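Local atomic coordinates of 2-pyrone-4,6-dicarboxylic acid hydrolase, putative (Pseudomonas putida, PDB entry 2FFI), a protein that is putatively a 2-pyrone-4,6-dicarboxylate lactonase of the amidohydrolase family, which would hydrolyse the ring ester of 2-pyrone-4,6-dicarboxylate. Residues A[81-86]-A[276-280]; A[200-204]-A[236-242]. One frame throughout, in Å; residues are numbered along the deposited sequence.

Interaction 1 of 2, residues A[81-86]-A[276-280]; sequences GQLRGV and LFGFE
R84 lies across the phenyl ring of F279: its NE sits over one face of the ring, and its CG comes within 3.4 Å of F279 CZ. The arginine starts in an m,m,t conformation, with CA-to-CB pointing toward 276-280, and the guanidinium then reaches back along its own segment, where NH2 donates to L83 O at 3.1 Å. Two weak hydrogen bonds hold its other nitrogens to the opposite backbone, R84 NE to F277 O at 3.4 Å and R84 NH1 to G278 O at 3.3 Å.

Neither segment is a regular helix or strand where they meet, and CA atoms are nearest at R84-F277 (6.8 Å) and G81-F279 (7.9 Å). G81 and G85 have positive phi (83° and 63°); Q82 and L83, between them, direct CA-to-CB away from 276-280. The edge of the F279 ring faces G81, with G81 O 3.6 Å from F279 CE1. F277, chi1 m, packs on R84 (F277 CB to R84 CG 3.9 Å) and presents its ring edge to V86, whose CG1 is 4.1 Å from F277 CE2.

F277 is the first residue to leave helix 262-276, and G278, at phi/psi 48/73, is the C-prime residue of a Schellman motif, with F279 N bonded to R274 O and G278 N to A275 O; R84 meets F277 O and G278 O just past this helix end. F279 meets H56, and F277 touches H139 and M232, all near the starts of their strands. The contact therefore lies at the N-terminal ends of the TIM-barrel strands, the face away from the usual active-site end.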
loop_
_atom_site.group_PDB
_atom_site.type_symbol
_atom_site.label_atom_id
_atom_site.label_comp_id
_atom_site.label_asym_id
_atom_site.label_seq_id
_atom_site.Cartn_x
_atom_site.Cartn_y
_atom_site.Cartn_z
ATOM N N GLY A 81 15.973 -3.859 -8.955
ATOM C CA GLY A 81 15.394 -2.796 -9.745
ATOM C C GLY A 81 13.920 -2.981 -10.019
ATOM O O GLY A 81 13.155 -2.017 -9.984
ATOM N N GLN A 82 13.509 -4.220 -10.267
ATOM C CA GLN A 82 12.108 -4.519 -10.579
ATOM C C GLN A 82 11.104 -4.257 -9.458
ATOM O O GLN A 82 9.939 -3.980 -9.722
ATOM C CB GLN A 82 11.980 -5.976 -11.059
ATOM C CG GLN A 82 10.565 -6.370 -11.494
ATOM C CD GLN A 82 10.530 -7.577 -12.435
ATOM O OE1 GLN A 82 11.206 -8.583 -12.194
ATOM N NE2 GLN A 82 9.721 -7.487 -13.499
ATOM N N LEU A 83 11.554 -4.314 -8.212
ATOM C CA LEU A 83 10.650 -4.110 -7.097
ATOM C C LEU A 83 11.188 -3.131 -6.080
ATOM O O LEU A 83 12.383 -2.844 -6.069
ATOM C CB LEU A 83 10.395 -5.441 -6.396
ATOM C CG LEU A 83 9.813 -6.564 -7.246
ATOM C CD1 LEU A 83 9.796 -7.876 -6.466
ATOM C CD2 LEU A 83 8.412 -6.162 -7.699
ATOM N N ARG A 84 10.308 -2.625 -5.218
ATOM C CA ARG A 84 10.742 -1.711 -4.170
ATOM C C ARG A 84 10.291 -2.213 -2.811
ATOM O O ARG A 84 11.106 -2.472 -1.928
ATOM C CB ARG A 84 10.220 -0.296 -4.401
ATOM C CG ARG A 84 10.917 0.421 -5.542
ATOM C CD ARG A 84 12.417 0.556 -5.317
ATOM N NE ARG A 84 13.004 1.265 -6.441
ATOM C CZ ARG A 84 13.788 0.703 -7.351
ATOM N NH1 ARG A 84 14.270 1.433 -8.355
ATOM N NH2 ARG A 84 14.113 -0.578 -7.244
ATOM N N GLY A 85 8.990 -2.365 -2.633
ATOM C CA GLY A 85 8.512 -2.858 -1.355
ATOM C C GLY A 85 8.754 -2.032 -0.093
ATOM O O GLY A 85 9.775 -1.353 0.053
ATOM N N VAL A 86 7.787 -2.120 0.827
ATOM C CA VAL A 86 7.803 -1.424 2.106
ATOM C C VAL A 86 7.872 -2.461 3.226
ATOM O O VAL A 86 7.397 -3.586 3.058
ATOM C CB VAL A 86 6.530 -0.571 2.282
ATOM C CG1 VAL A 86 6.177 0.120 0.976
ATOM C CG2 VAL A 86 5.390 -1.416 2.762
ATOM N N LEU A 276 6.875 8.385 -6.127
ATOM C CA LEU A 276 6.977 7.994 -4.720
ATOM C C LEU A 276 8.009 6.908 -4.439
ATOM O O LEU A 276 8.719 6.963 -3.437
ATOM C CB LEU A 276 5.616 7.521 -4.204
ATOM C CG LEU A 276 5.460 7.446 -2.689
ATOM C CD1 LEU A 276 5.450 8.869 -2.161
ATOM C CD2 LEU A 276 4.182 6.714 -2.313
ATOM N N PHE A 277 8.087 5.912 -5.312
ATOM C CA PHE A 277 9.038 4.822 -5.103
ATOM C C PHE A 277 10.294 4.980 -5.928
ATOM O O PHE A 277 11.113 4.076 -5.984
ATOM C CB PHE A 277 8.398 3.459 -5.415
ATOM C CG PHE A 277 7.230 3.136 -4.546
ATOM C CD1 PHE A 277 5.961 3.567 -4.894
ATOM C CD2 PHE A 277 7.406 2.462 -3.341
ATOM C CE1 PHE A 277 4.882 3.342 -4.058
ATOM C CE2 PHE A 277 6.331 2.230 -2.493
ATOM C CZ PHE A 277 5.066 2.672 -2.853
ATOM N N GLY A 278 10.445 6.127 -6.571
ATOM C CA GLY A 278 11.631 6.339 -7.376
ATOM C C GLY A 278 11.979 5.203 -8.329
ATOM O O GLY A 278 12.942 4.461 -8.100
ATOM N N PHE A 279 11.193 5.063 -9.393
ATOM C CA PHE A 279 11.435 4.040 -10.394
ATOM C C PHE A 279 12.098 4.687 -11.598
ATOM O O PHE A 279 11.837 4.332 -12.739
ATOM C CB PHE A 279 10.130 3.372 -10.800
ATOM C CG PHE A 279 9.779 2.193 -9.955
ATOM C CD1 PHE A 279 10.545 1.039 -10.001
ATOM C CD2 PHE A 279 8.689 2.230 -9.109
ATOM C CE1 PHE A 279 10.225 -0.060 -9.212
ATOM C CE2 PHE A 279 8.363 1.134 -8.317
ATOM C CZ PHE A 279 9.130 -0.007 -8.372
ATOM N N GLU A 280 12.973 5.640 -11.315
ATOM C CA GLU A 280 13.712 6.374 -12.336
ATOM C C GLU A 280 14.413 5.468 -13.347
ATOM O O GLU A 280 15.623 5.248 -13.245
ATOM C CB GLU A 280 14.750 7.281 -11.651
ATOM C CG GLU A 280 14.158 8.194 -10.562
ATOM C CD GLU A 280 15.217 8.880 -9.707
ATOM O OE1 GLU A 280 16.017 8.162 -9.065
ATOM O OE2 GLU A 280 15.239 10.133 -9.671
#

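Interaction 2 of 2, residues A[200-204]-A[236-242]; sequences GIYRL and DWPHTQH
Charge pairing centres on D236, chi1 t. R203, extended as m,t,t, forms a salt bridge with it: R203 NE and NH1 both donate to D236 OD1, at 2.7 and 3.0 Å. A further hydrogen bond runs from R203 NH1 to T240 O at 3.1 Å.

In the backbone, CA atoms come closest at G200-D236 (6.0 Å) and Y202-H242 (7.9 Å). G200 and D236 have positive phi (50° and 72°), 201-203 forms a 3-10 turn, a cis peptide precedes P238, and H239-H242 is a type II turn.

Both segments follow barrel strands at the C-terminal end, where amidohydrolase active sites usually lie. D236, just after strand 231-234, is probably at the position where amidohydrolases usually carry an active-site aspartate; its backbone bonds to H18, and its side chain is about 3 Å from a bound phosphate, probably from the crystallisation liquor.

Beside the salt bridge, Y202 (chi1 p), H239 and H242 form an aromatic cluster. Y202 CD2 is 3.5 Å from H242 CG, over the imidazole face. Of the three, H242 alone lies over the guanidinium, its CD2 3.7 Å from R203 NH2.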
loop_
_atom_site.group_PDB
_atom_site.type_symbol
_atom_site.label_atom_id
_atom_site.label_comp_id
_atom_site.label_asym_id
_atom_site.label_seq_id
_atom_site.Cartn_x
_atom_site.Cartn_y
_atom_site.Cartn_z
ATOM N N GLY A 200 -7.796 -2.887 -3.743
ATOM C CA GLY A 200 -8.636 -3.773 -2.963
ATOM C C GLY A 200 -10.011 -3.219 -2.709
ATOM O O GLY A 200 -10.407 -3.062 -1.559
ATOM N N ILE A 201 -10.759 -2.925 -3.763
ATOM C CA ILE A 201 -12.088 -2.393 -3.511
ATOM C C ILE A 201 -12.913 -3.497 -2.846
ATOM O O ILE A 201 -13.862 -3.211 -2.128
ATOM C CB ILE A 201 -12.814 -1.910 -4.799
ATOM C CG1 ILE A 201 -13.403 -3.106 -5.535
ATOM C CG2 ILE A 201 -11.860 -1.129 -5.674
ATOM C CD1 ILE A 201 -14.604 -2.733 -6.386
ATOM N N TYR A 202 -12.537 -4.752 -3.070
ATOM C CA TYR A 202 -13.279 -5.864 -2.481
ATOM C C TYR A 202 -13.188 -5.904 -0.958
ATOM O O TYR A 202 -13.620 -6.874 -0.329
ATOM C CB TYR A 202 -12.794 -7.192 -3.038
ATOM C CG TYR A 202 -11.310 -7.368 -2.948
ATOM C CD1 TYR A 202 -10.488 -7.044 -4.026
ATOM C CD2 TYR A 202 -10.721 -7.874 -1.790
ATOM C CE1 TYR A 202 -9.116 -7.222 -3.959
ATOM C CE2 TYR A 202 -9.346 -8.055 -1.708
ATOM C CZ TYR A 202 -8.546 -7.730 -2.800
ATOM O OH TYR A 202 -7.181 -7.920 -2.747
ATOM N N ARG A 203 -12.638 -4.848 -0.367
ATOM C CA ARG A 203 -12.497 -4.759 1.085
ATOM C C ARG A 203 -13.455 -3.738 1.696
ATOM O O ARG A 203 -13.543 -3.607 2.914
ATOM C CB ARG A 203 -11.058 -4.382 1.440
ATOM C CG ARG A 203 -10.070 -5.496 1.201
ATOM C CD ARG A 203 -8.670 -5.098 1.619
ATOM N NE ARG A 203 -7.679 -6.108 1.254
ATOM C CZ ARG A 203 -7.523 -7.273 1.878
ATOM N NH1 ARG A 203 -6.586 -8.120 1.470
ATOM N NH2 ARG A 203 -8.297 -7.592 2.908
ATOM N N LEU A 204 -14.181 -3.024 0.845
ATOM C CA LEU A 204 -15.106 -2.005 1.308
ATOM C C LEU A 204 -16.362 -2.470 2.041
ATOM O O LEU A 204 -17.362 -1.753 2.057
ATOM C CB LEU A 204 -15.488 -1.096 0.134
ATOM C CG LEU A 204 -14.438 -0.041 -0.270
ATOM C CD1 LEU A 204 -13.148 -0.222 0.549
ATOM C CD2 LEU A 204 -14.146 -0.127 -1.771
ATOM N N ASP A 236 -2.942 -5.667 -4.535
ATOM C CA ASP A 236 -3.178 -6.215 -3.205
ATOM C C ASP A 236 -3.059 -7.730 -3.190
ATOM O O ASP A 236 -3.526 -8.393 -2.265
ATOM C CB ASP A 236 -4.559 -5.819 -2.689
ATOM C CG ASP A 236 -4.693 -6.040 -1.210
ATOM O OD1 ASP A 236 -5.831 -6.167 -0.718
ATOM O OD2 ASP A 236 -3.642 -6.070 -0.537
ATOM N N TRP A 237 -2.445 -8.263 -4.238
ATOM C CA TRP A 237 -2.243 -9.697 -4.399
ATOM C C TRP A 237 -1.444 -10.195 -3.189
ATOM O O TRP A 237 -0.638 -9.454 -2.630
ATOM C CB TRP A 237 -1.450 -9.937 -5.688
ATOM C CG TRP A 237 -1.247 -11.380 -6.036
ATOM C CD1 TRP A 237 -2.092 -12.170 -6.756
ATOM C CD2 TRP A 237 -0.126 -12.196 -5.694
ATOM N NE1 TRP A 237 -1.571 -13.418 -6.887
ATOM C CE2 TRP A 237 -0.365 -13.471 -6.244
ATOM C CE3 TRP A 237 1.051 -11.978 -4.969
ATOM C CZ2 TRP A 237 0.541 -14.536 -6.102
ATOM C CZ3 TRP A 237 1.956 -13.035 -4.824
ATOM C CH2 TRP A 237 1.689 -14.302 -5.389
ATOM N N PRO A 238 -1.643 -11.458 -2.776
ATOM C CA PRO A 238 -2.545 -12.441 -3.373
ATOM C C PRO A 238 -3.997 -12.270 -2.925
ATOM O O PRO A 238 -4.808 -13.188 -3.059
ATOM C CB PRO A 238 -1.945 -13.747 -2.911
ATOM C CG PRO A 238 -1.521 -13.413 -1.530
ATOM C CD PRO A 238 -0.871 -12.065 -1.674
ATOM N N HIS A 239 -4.312 -11.081 -2.417
ATOM C CA HIS A 239 -5.650 -10.766 -1.931
ATOM C C HIS A 239 -5.966 -11.699 -0.758
ATOM O O HIS A 239 -6.672 -12.689 -0.923
ATOM C CB HIS A 239 -6.686 -10.960 -3.050
ATOM C CG HIS A 239 -6.207 -10.526 -4.399
ATOM N ND1 HIS A 239 -5.549 -11.377 -5.262
ATOM C CD2 HIS A 239 -6.238 -9.320 -5.016
ATOM C CE1 HIS A 239 -5.194 -10.714 -6.348
ATOM N NE2 HIS A 239 -5.600 -9.465 -6.223
ATOM N N THR A 240 -5.438 -11.387 0.423
ATOM C CA THR A 240 -5.677 -12.226 1.601
ATOM C C THR A 240 -7.106 -12.075 2.129
ATOM O O THR A 240 -7.651 -10.973 2.145
ATOM C CB THR A 240 -4.636 -11.943 2.746
ATOM O OG1 THR A 240 -4.471 -10.534 2.899
ATOM C CG2 THR A 240 -3.273 -12.587 2.433
ATOM N N GLN A 241 -7.697 -13.200 2.544
ATOM C CA GLN A 241 -9.075 -13.277 3.066
ATOM C C GLN A 241 -10.117 -13.116 1.958
ATOM O O GLN A 241 -11.308 -12.971 2.212
ATOM C CB GLN A 241 -9.291 -12.230 4.178
ATOM C CG GLN A 241 -8.947 -12.746 5.575
ATOM C CD GLN A 241 -8.293 -11.699 6.473
ATOM O OE1 GLN A 241 -8.953 -10.778 6.964
ATOM N NE2 GLN A 241 -6.980 -11.832 6.678
ATOM N N HIS A 242 -9.643 -13.162 0.720
ATOM C CA HIS A 242 -10.496 -13.011 -0.451
ATOM C C HIS A 242 -9.873 -13.773 -1.616
ATOM O O HIS A 242 -10.090 -13.422 -2.762
ATOM C CB HIS A 242 -10.631 -11.523 -0.823
ATOM C CG HIS A 242 -11.247 -10.675 0.252
ATOM N ND1 HIS A 242 -12.610 -10.493 0.372
ATOM C CD2 HIS A 242 -10.685 -9.971 1.266
ATOM C CE1 HIS A 242 -12.862 -9.713 1.411
ATOM N NE2 HIS A 242 -11.711 -9.383 1.971
#

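In the fold
From the N terminus the chain runs through strand 15-16, helix 42-51 and strand 56-57 before reaching 81-86, the earlier half of interaction 1. It then traverses the five-stranded parallel part of the barrel, and only after helix 262-276 does 276-280 return to close a loop of 189 residues. Interaction 2 is nested inside that loop: 200-204 follows strand 194-199, and after 31 intervening residues, which include helix 208-225 and strand 231-234, the loop segment 236-242 comes back beside it, joining the exits of two neighbouring parallel strands. The centres of the two contacts are 22 Å apart; interaction 2 follows the C-terminal ends of its strands, whereas interaction 1 lies near strand starts.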